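PDB 3SYJ: adhesion and penetration protein autotransporter from Haemophilus influenzae, which promotes bacterial adherence to and invasion of host cells and bacterial self-association through its secreted passenger domain, and is probably a serine protease. Local coordinates for residues P332-D344 / I356-N368. Residues are numbered along the deposited sequence; the frame is centred on the assembly and turned at random.
Sequences PRLNNGETLYFMD and INQGAGGLYFEGN
Leu334 O is gripped by two backbone amides: Ala360 N, 2.9 Å from Leu334 O, comes from one face of the carbonyl plane and Gly337 N, from its own segment, from the other. Ala360 N lies at the tip of the type II' turn Gln358-Gly361, and the bond ties that turn to the short, weakly bonded helix 332-335. Beyond it the extended side chain of Gln358 reaches across, its NE2 donating to Glu338 O (3.2 Å) in the carbonyl plane, and more weakly to Gly362 O, while it lies against Leu340 CG; OE1 is taken by Trp379. Thr339 OG1, placed beside its own backbone N (chi1 -71°), accepts a nearly straight bond from Gly362 N, and the same torsion sets CG2 at the edge of the Tyr364 ring, 3.6 Å from CD1. From here strands 340-343 and 363-366 run parallel, successive rungs of the right-handed beta-helix of the Hap passenger domain, with strand 269-272 flanking 340-343 and strand 384-386 flanking 363-366. Their backbones alternate donors and acceptors, from Leu340 N to Gly362 O through to Asp344 N to Glu366 O. Leu, Tyr and Phe each pair with their like across the strands, Met343 facing Glu366; Phe342 and Phe365 lie side by side, planes 14° apart but slid so far that the rings barely overlap, and Leu363 CD2 meets the edge of the Phe342 ring at CE2 (4.0 Å). On the other face Tyr341, its CG anti to the backbone N (chi1 180°), crosses Tyr364 nearly at a right angle, CD1 3.4 Å from Tyr364 CB, and carries OH to 3.2 Å from Glu366 CB. A water donates to Asp344 O and accepts from Asn368 N.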
ATOM      1  N   PRO A 332     -44.275   2.813  66.617  1.00 27.87           N
ATOM      2  CA  PRO A 332     -43.585   2.673  67.906  1.00 30.11           C
ATOM      3  C   PRO A 332     -42.733   1.407  67.924  1.00 26.78           C
ATOM      4  O   PRO A 332     -41.680   1.375  68.560  1.00 28.89           O
ATOM      5  CB  PRO A 332     -44.733   2.535  68.916  1.00 26.61           C
ATOM      6  CG  PRO A 332     -45.954   3.007  68.206  1.00 38.31           C
ATOM      7  CD  PRO A 332     -45.739   2.740  66.751  1.00 30.47           C
ATOM      8  N   ARG A 333     -43.201   0.376  67.225  1.00 24.61           N
ATOM      9  CA  ARG A 333     -42.523  -0.917  67.158  1.00 25.33           C
ATOM     10  C   ARG A 333     -41.178  -0.843  66.434  1.00 27.37           C
ATOM     11  O   ARG A 333     -40.186  -1.395  66.898  1.00 22.64           O
ATOM     12  CB  ARG A 333     -43.424  -1.942  66.468  1.00 22.79           C
ATOM     13  CG  ARG A 333     -42.737  -3.253  66.117  1.00 24.60           C
ATOM     14  CD  ARG A 333     -43.705  -4.203  65.422  1.00 29.48           C
ATOM     15  NE  ARG A 333     -44.849  -4.515  66.279  1.00 33.28           N
ATOM     16  CZ  ARG A 333     -45.883  -5.269  65.919  1.00 33.11           C
ATOM     17  NH1 ARG A 333     -45.933  -5.801  64.707  1.00 25.32           N
ATOM     18  NH2 ARG A 333     -46.875  -5.488  66.778  1.00 32.48           N
ATOM     19  N   LEU A 334     -41.151  -0.167  65.290  1.00 28.89           N
ATOM     20  CA  LEU A 334     -39.930  -0.067  64.505  1.00 24.42           C
ATOM     21  C   LEU A 334     -39.023   1.037  65.035  1.00 25.31           C
ATOM     22  O   LEU A 334     -37.806   0.878  65.074  1.00 22.72           O
ATOM     23  CB  LEU A 334     -40.250   0.163  63.027  1.00 19.49           C
ATOM     24  CG  LEU A 334     -41.037  -0.951  62.332  1.00 21.72           C
ATOM     25  CD1 LEU A 334     -41.363  -0.574  60.898  1.00 27.28           C
ATOM     26  CD2 LEU A 334     -40.281  -2.259  62.361  1.00 19.74           C
ATOM     27  N   ASN A 335     -39.617   2.152  65.453  1.00 21.96           N
ATOM     28  CA  ASN A 335     -38.825   3.288  65.912  1.00 21.33           C
ATOM     29  C   ASN A 335     -38.079   2.988  67.194  1.00 20.92           C
ATOM     30  O   ASN A 335     -37.178   3.740  67.583  1.00 20.36           O
ATOM     31  CB  ASN A 335     -39.681   4.537  66.121  1.00 19.34           C
ATOM     32  CG  ASN A 335     -38.859   5.722  66.603  1.00 21.96           C
ATOM     33  OD1 ASN A 335     -37.969   6.207  65.898  1.00 21.89           O
ATOM     34  ND2 ASN A 335     -39.138   6.181  67.817  1.00 21.12           N
ATOM     35  N   ASN A 336     -38.462   1.903  67.862  1.00 22.86           N
ATOM     36  CA  ASN A 336     -37.824   1.538  69.124  1.00 26.89           C
ATOM     37  C   ASN A 336     -36.350   1.183  68.947  1.00 22.65           C
ATOM     38  O   ASN A 336     -35.537   1.402  69.846  1.00 22.88           O
ATOM     39  CB  ASN A 336     -38.568   0.388  69.816  1.00 24.84           C
ATOM     40  CG  ASN A 336     -38.202   0.263  71.285  1.00 32.56           C
ATOM     41  OD1 ASN A 336     -37.573  -0.715  71.699  1.00 35.20           O
ATOM     42  ND2 ASN A 336     -38.570   1.269  72.077  1.00 35.11           N
ATOM     43  N   GLY A 337     -36.012   0.649  67.778  1.00 24.45           N
ATOM     44  CA  GLY A 337     -34.644   0.265  67.476  1.00 24.55           C
ATOM     45  C   GLY A 337     -33.697   1.443  67.356  1.00 23.54           C
ATOM     46  O   GLY A 337     -34.007   2.439  66.706  1.00 22.61           O
ATOM     47  N   GLU A 338     -32.536   1.336  67.993  1.00 21.32           N
ATOM     48  CA  GLU A 338     -31.504   2.354  67.861  1.00 20.76           C
ATOM     49  C   GLU A 338     -30.460   1.948  66.816  1.00 22.68           C
ATOM     50  O   GLU A 338     -30.276   0.768  66.521  1.00 21.03           O
ATOM     51  CB  GLU A 338     -30.828   2.620  69.208  1.00 26.58           C
ATOM     52  CG  GLU A 338     -30.150   1.401  69.829  1.00 27.53           C
ATOM     53  CD  GLU A 338     -29.402   1.734  71.111  1.00 31.34           C
ATOM     54  OE1 GLU A 338     -28.424   2.505  71.044  1.00 32.95           O
ATOM     55  OE2 GLU A 338     -29.789   1.226  72.185  1.00 32.07           O
ATOM     56  N   THR A 339     -29.787   2.938  66.250  1.00 21.10           N
ATOM     57  CA  THR A 339     -28.727   2.686  65.286  1.00 23.40           C
ATOM     58  C   THR A 339     -27.401   2.488  66.023  1.00 22.36           C
ATOM     59  O   THR A 339     -27.143   3.138  67.031  1.00 24.45           O
ATOM     60  CB  THR A 339     -28.648   3.834  64.264  1.00 21.39           C
ATOM     61  OG1 THR A 339     -29.794   3.764  63.408  1.00 20.27           O
ATOM     62  CG2 THR A 339     -27.380   3.745  63.420  1.00 23.70           C
ATOM     63  N   LEU A 340     -26.574   1.569  65.538  1.00 18.44           N
ATOM     64  CA  LEU A 340     -25.333   1.245  66.231  1.00 19.76           C
ATOM     65  C   LEU A 340     -24.142   1.640  65.388  1.00 18.61           C
ATOM     66  O   LEU A 340     -24.195   1.571  64.163  1.00 19.50           O
ATOM     67  CB  LEU A 340     -25.260  -0.245  66.542  1.00 17.91           C
ATOM     68  CG  LEU A 340     -26.383  -0.819  67.398  1.00 20.85           C
ATOM     69  CD1 LEU A 340     -26.333  -2.336  67.322  1.00 15.75           C
ATOM     70  CD2 LEU A 340     -26.297  -0.332  68.842  1.00 16.17           C
ATOM     71  N   TYR A 341     -23.067   2.051  66.050  1.00 18.16           N
ATOM     72  CA  TYR A 341     -21.859   2.481  65.356  1.00 21.94           C
ATOM     73  C   TYR A 341     -20.663   1.693  65.869  1.00 22.94           C
ATOM     74  O   TYR A 341     -20.327   1.758  67.051  1.00 22.00           O
ATOM     75  CB  TYR A 341     -21.628   3.990  65.532  1.00 21.26           C
ATOM     76  CG  TYR A 341     -20.380   4.513  64.845  1.00 28.47           C
ATOM     77  CD1 TYR A 341     -20.363   4.755  63.475  1.00 34.23           C
ATOM     78  CD2 TYR A 341     -19.219   4.772  65.567  1.00 29.65           C
ATOM     79  CE1 TYR A 341     -19.218   5.232  62.843  1.00 38.50           C
ATOM     80  CE2 TYR A 341     -18.074   5.252  64.947  1.00 29.98           C
ATOM     81  CZ  TYR A 341     -18.077   5.477  63.586  1.00 43.13           C
ATOM     82  OH  TYR A 341     -16.937   5.954  62.968  1.00 51.65           O
ATOM     83  N   PHE A 342     -20.034   0.940  64.971  1.00 19.82           N
ATOM     84  CA  PHE A 342     -18.897   0.104  65.313  1.00 19.56           C
ATOM     85  C   PHE A 342     -17.661   0.634  64.616  1.00 20.36           C
ATOM     86  O   PHE A 342     -17.641   0.786  63.391  1.00 19.43           O
ATOM     87  CB  PHE A 342     -19.114  -1.329  64.833  1.00 20.35           C
ATOM     88  CG  PHE A 342     -20.189  -2.083  65.570  1.00 21.03           C
ATOM     89  CD1 PHE A 342     -19.879  -2.852  66.680  1.00 24.45           C
ATOM     90  CD2 PHE A 342     -21.500  -2.073  65.117  1.00 20.42           C
ATOM     91  CE1 PHE A 342     -20.863  -3.575  67.346  1.00 25.54           C
ATOM     92  CE2 PHE A 342     -22.495  -2.788  65.780  1.00 19.57           C
ATOM     93  CZ  PHE A 342     -22.173  -3.540  66.894  1.00 23.48           C
ATOM     94  N   MET A 343     -16.624   0.897  65.396  1.00 20.86           N
ATOM     95  CA  MET A 343     -15.345   1.313  64.850  1.00 22.73           C
ATOM     96  C   MET A 343     -14.224   0.384  65.327  1.00 20.32           C
ATOM     97  O   MET A 343     -14.234  -0.065  66.469  1.00 21.79           O
ATOM     98  CB  MET A 343     -15.048   2.749  65.269  1.00 20.65           C
ATOM     99  CG  MET A 343     -13.807   3.339  64.620  1.00 32.05           C
ATOM    100  SD  MET A 343     -13.218   4.790  65.512  1.00 51.73           S
ATOM    101  CE  MET A 343     -14.752   5.410  66.214  1.00 31.28           C
ATOM    102  N   ASP A 344     -13.290   0.062  64.457  1.00 19.73           N
ATOM    103  CA  ASP A 344     -12.083  -0.678  64.774  1.00 20.47           C
ATOM    104  C   ASP A 344     -10.961  -0.333  63.812  1.00 21.78           C
ATOM    105  O   ASP A 344     -11.169  -0.233  62.640  1.00 20.94           O
ATOM    106  CB  ASP A 344     -12.343  -2.174  64.788  1.00 21.57           C
ATOM    107  CG  ASP A 344     -11.284  -2.966  65.533  1.00 23.07           C
ATOM    108  OD1 ASP A 344     -11.520  -3.380  66.614  1.00 20.65           O
ATOM    109  OD2 ASP A 344     -10.261  -3.260  65.010  1.00 19.40           O
ATOM    110  N   ILE A 356     -31.496 -10.923  65.174  1.00 25.92           N
ATOM    111  CA  ILE A 356     -31.616  -9.516  65.517  1.00 24.65           C
ATOM    112  C   ILE A 356     -32.554  -8.781  64.569  1.00 23.99           C
ATOM    113  O   ILE A 356     -32.369  -8.793  63.349  1.00 21.54           O
ATOM    114  CB  ILE A 356     -30.252  -8.815  65.517  1.00 25.26           C
ATOM    115  CG1 ILE A 356     -29.374  -9.379  66.635  1.00 21.34           C
ATOM    116  CG2 ILE A 356     -30.432  -7.304  65.673  1.00 23.12           C
ATOM    117  CD1 ILE A 356     -29.829  -8.979  68.022  1.00 23.51           C
ATOM    118  N   ASN A 357     -33.563  -8.143  65.127  1.00 26.32           N
ATOM    119  CA  ASN A 357     -34.419  -7.207  64.445  1.00 19.88           C
ATOM    120  C   ASN A 357     -34.302  -5.839  65.085  1.00 19.64           C
ATOM    121  O   ASN A 357     -34.872  -5.552  66.097  1.00 20.43           O
ATOM    122  CB  ASN A 357     -35.864  -7.687  64.439  1.00 21.60           C
ATOM    123  CG  ASN A 357     -36.775  -6.835  63.596  1.00 25.51           C
ATOM    124  OD1 ASN A 357     -36.416  -5.808  63.094  1.00 22.02           O
ATOM    125  ND2 ASN A 357     -37.952  -7.301  63.426  1.00 24.56           N
ATOM    126  N   GLN A 358     -33.501  -5.028  64.437  1.00 19.10           N
ATOM    127  CA  GLN A 358     -33.197  -3.693  64.845  1.00 21.54           C
ATOM    128  C   GLN A 358     -34.322  -2.671  64.571  1.00 22.26           C
ATOM    129  O   GLN A 358     -34.271  -1.565  65.003  1.00 21.27           O
ATOM    130  CB  GLN A 358     -31.898  -3.303  64.167  1.00 18.85           C
ATOM    131  CG  GLN A 358     -30.841  -2.770  65.074  1.00 19.74           C
ATOM    132  CD  GLN A 358     -29.528  -2.495  64.398  1.00 21.78           C
ATOM    133  OE1 GLN A 358     -29.141  -3.168  63.493  1.00 21.68           O
ATOM    134  NE2 GLN A 358     -28.861  -1.521  64.855  1.00 14.76           N
ATOM    135  N   GLY A 359     -35.338  -3.086  63.857  1.00 16.96           N
ATOM    136  CA  GLY A 359     -36.378  -2.194  63.450  1.00 23.71           C
ATOM    137  C   GLY A 359     -35.878  -1.099  62.554  1.00 21.98           C
ATOM    138  O   GLY A 359     -35.393  -1.370  61.496  1.00 22.59           O
ATOM    139  N   ALA A 360     -35.978   0.141  63.007  1.00 20.28           N
ATOM    140  CA  ALA A 360     -35.510   1.265  62.191  1.00 21.42           C
ATOM    141  C   ALA A 360     -34.053   1.623  62.480  1.00 24.48           C
ATOM    142  O   ALA A 360     -33.474   2.511  61.839  1.00 15.69           O
ATOM    143  CB  ALA A 360     -36.399   2.482  62.394  1.00 21.19           C
ATOM    144  N   GLY A 361     -33.465   0.939  63.457  1.00 21.55           N
ATOM    145  CA  GLY A 361     -32.055   1.109  63.745  1.00 19.61           C
ATOM    146  C   GLY A 361     -31.233   0.474  62.637  1.00 19.76           C
ATOM    147  O   GLY A 361     -31.613  -0.567  62.093  1.00 16.96           O
ATOM    148  N   GLY A 362     -30.114   1.108  62.297  1.00 18.28           N
ATOM    149  CA  GLY A 362     -29.221   0.598  61.269  1.00 18.45           C
ATOM    150  C   GLY A 362     -27.823   0.340  61.798  1.00 19.50           C
ATOM    151  O   GLY A 362     -27.578   0.455  63.004  1.00 19.07           O
ATOM    152  N   LEU A 363     -26.906  -0.006  60.897  1.00 20.56           N
ATOM    153  CA  LEU A 363     -25.520  -0.294  61.270  1.00 16.90           C
ATOM    154  C   LEU A 363     -24.502   0.550  60.501  1.00 14.62           C
ATOM    155  O   LEU A 363     -24.519   0.606  59.273  1.00 15.86           O
ATOM    156  CB  LEU A 363     -25.206  -1.771  61.032  1.00 19.04           C
ATOM    157  CG  LEU A 363     -25.987  -2.852  61.774  1.00 18.94           C
ATOM    158  CD1 LEU A 363     -25.792  -4.171  61.054  1.00 12.92           C
ATOM    159  CD2 LEU A 363     -25.514  -2.942  63.217  1.00 13.49           C
ATOM    160  N   TYR A 364     -23.607   1.197  61.237  1.00 14.81           N
ATOM    161  CA  TYR A 364     -22.471   1.893  60.640  1.00 18.27           C
ATOM    162  C   TYR A 364     -21.190   1.156  60.988  1.00 18.80           C
ATOM    163  O   TYR A 364     -20.967   0.803  62.148  1.00 21.49           O
ATOM    164  CB  TYR A 364     -22.386   3.335  61.149  1.00 18.69           C
ATOM    165  CG  TYR A 364     -23.423   4.261  60.552  1.00 20.27           C
ATOM    166  CD1 TYR A 364     -24.758   4.168  60.917  1.00 20.74           C
ATOM    167  CD2 TYR A 364     -23.066   5.229  59.626  1.00 23.52           C
ATOM    168  CE1 TYR A 364     -25.714   5.014  60.372  1.00 22.88           C
ATOM    169  CE2 TYR A 364     -24.012   6.077  59.077  1.00 26.79           C
ATOM    170  CZ  TYR A 364     -25.334   5.963  59.453  1.00 23.17           C
ATOM    171  OH  TYR A 364     -26.275   6.808  58.910  1.00 33.63           O
ATOM    172  N   PHE A 365     -20.352   0.910  59.987  1.00 16.37           N
ATOM    173  CA  PHE A 365     -19.058   0.285  60.235  1.00 19.47           C
ATOM    174  C   PHE A 365     -17.922   1.198  59.787  1.00 19.60           C
ATOM    175  O   PHE A 365     -17.882   1.638  58.636  1.00 18.56           O
ATOM    176  CB  PHE A 365     -18.960  -1.085  59.556  1.00 17.08           C
ATOM    177  CG  PHE A 365     -19.870  -2.133  60.156  1.00 18.24           C
ATOM    178  CD1 PHE A 365     -19.480  -2.854  61.278  1.00 18.13           C
ATOM    179  CD2 PHE A 365     -21.114  -2.397  59.597  1.00 15.57           C
ATOM    180  CE1 PHE A 365     -20.314  -3.823  61.833  1.00 14.92           C
ATOM    181  CE2 PHE A 365     -21.954  -3.364  60.148  1.00 18.21           C
ATOM    182  CZ  PHE A 365     -21.548  -4.080  61.269  1.00 14.48           C
ATOM    183  N   GLU A 366     -17.017   1.501  60.713  1.00 18.37           N
ATOM    184  CA  GLU A 366     -15.803   2.246  60.391  1.00 22.20           C
ATOM    185  C   GLU A 366     -14.587   1.356  60.665  1.00 20.36           C
ATOM    186  O   GLU A 366     -14.263   1.083  61.813  1.00 22.51           O
ATOM    187  CB  GLU A 366     -15.738   3.535  61.210  1.00 22.88           C
ATOM    188  CG  GLU A 366     -14.376   4.188  61.256  1.00 30.51           C
ATOM    189  CD  GLU A 366     -14.187   5.242  60.187  1.00 50.92           C
ATOM    190  OE1 GLU A 366     -14.814   6.321  60.304  1.00 61.10           O
ATOM    191  OE2 GLU A 366     -13.398   5.001  59.241  1.00 49.33           O
ATOM    192  N   GLY A 367     -13.926   0.890  59.609  1.00 19.97           N
ATOM    193  CA  GLY A 367     -12.856  -0.080  59.758  1.00 18.95           C
ATOM    194  C   GLY A 367     -13.341  -1.469  59.378  1.00 21.00           C
ATOM    195  O   GLY A 367     -14.535  -1.682  59.160  1.00 16.93           O
ATOM    196  N   ASN A 368     -12.419  -2.420  59.289  1.00 20.02           N
ATOM    197  CA  ASN A 368     -12.769  -3.765  58.848  1.00 19.47           C
ATOM    198  C   ASN A 368     -13.441  -4.568  59.947  1.00 16.81           C
ATOM    199  O   ASN A 368     -13.046  -4.490  61.105  1.00 21.63           O
ATOM    200  CB  ASN A 368     -11.530  -4.502  58.352  1.00 23.30           C
ATOM    201  CG  ASN A 368     -10.808  -3.742  57.272  1.00 26.48           C
ATOM    202  OD1 ASN A 368     -11.438  -3.179  56.378  1.00 22.25           O
ATOM    203  ND2 ASN A 368      -9.479  -3.707  57.352  1.00 21.38           N
TER
HETATM  204  O   HOH W   1      -9.918  -1.417  60.472  1.00 18.39           O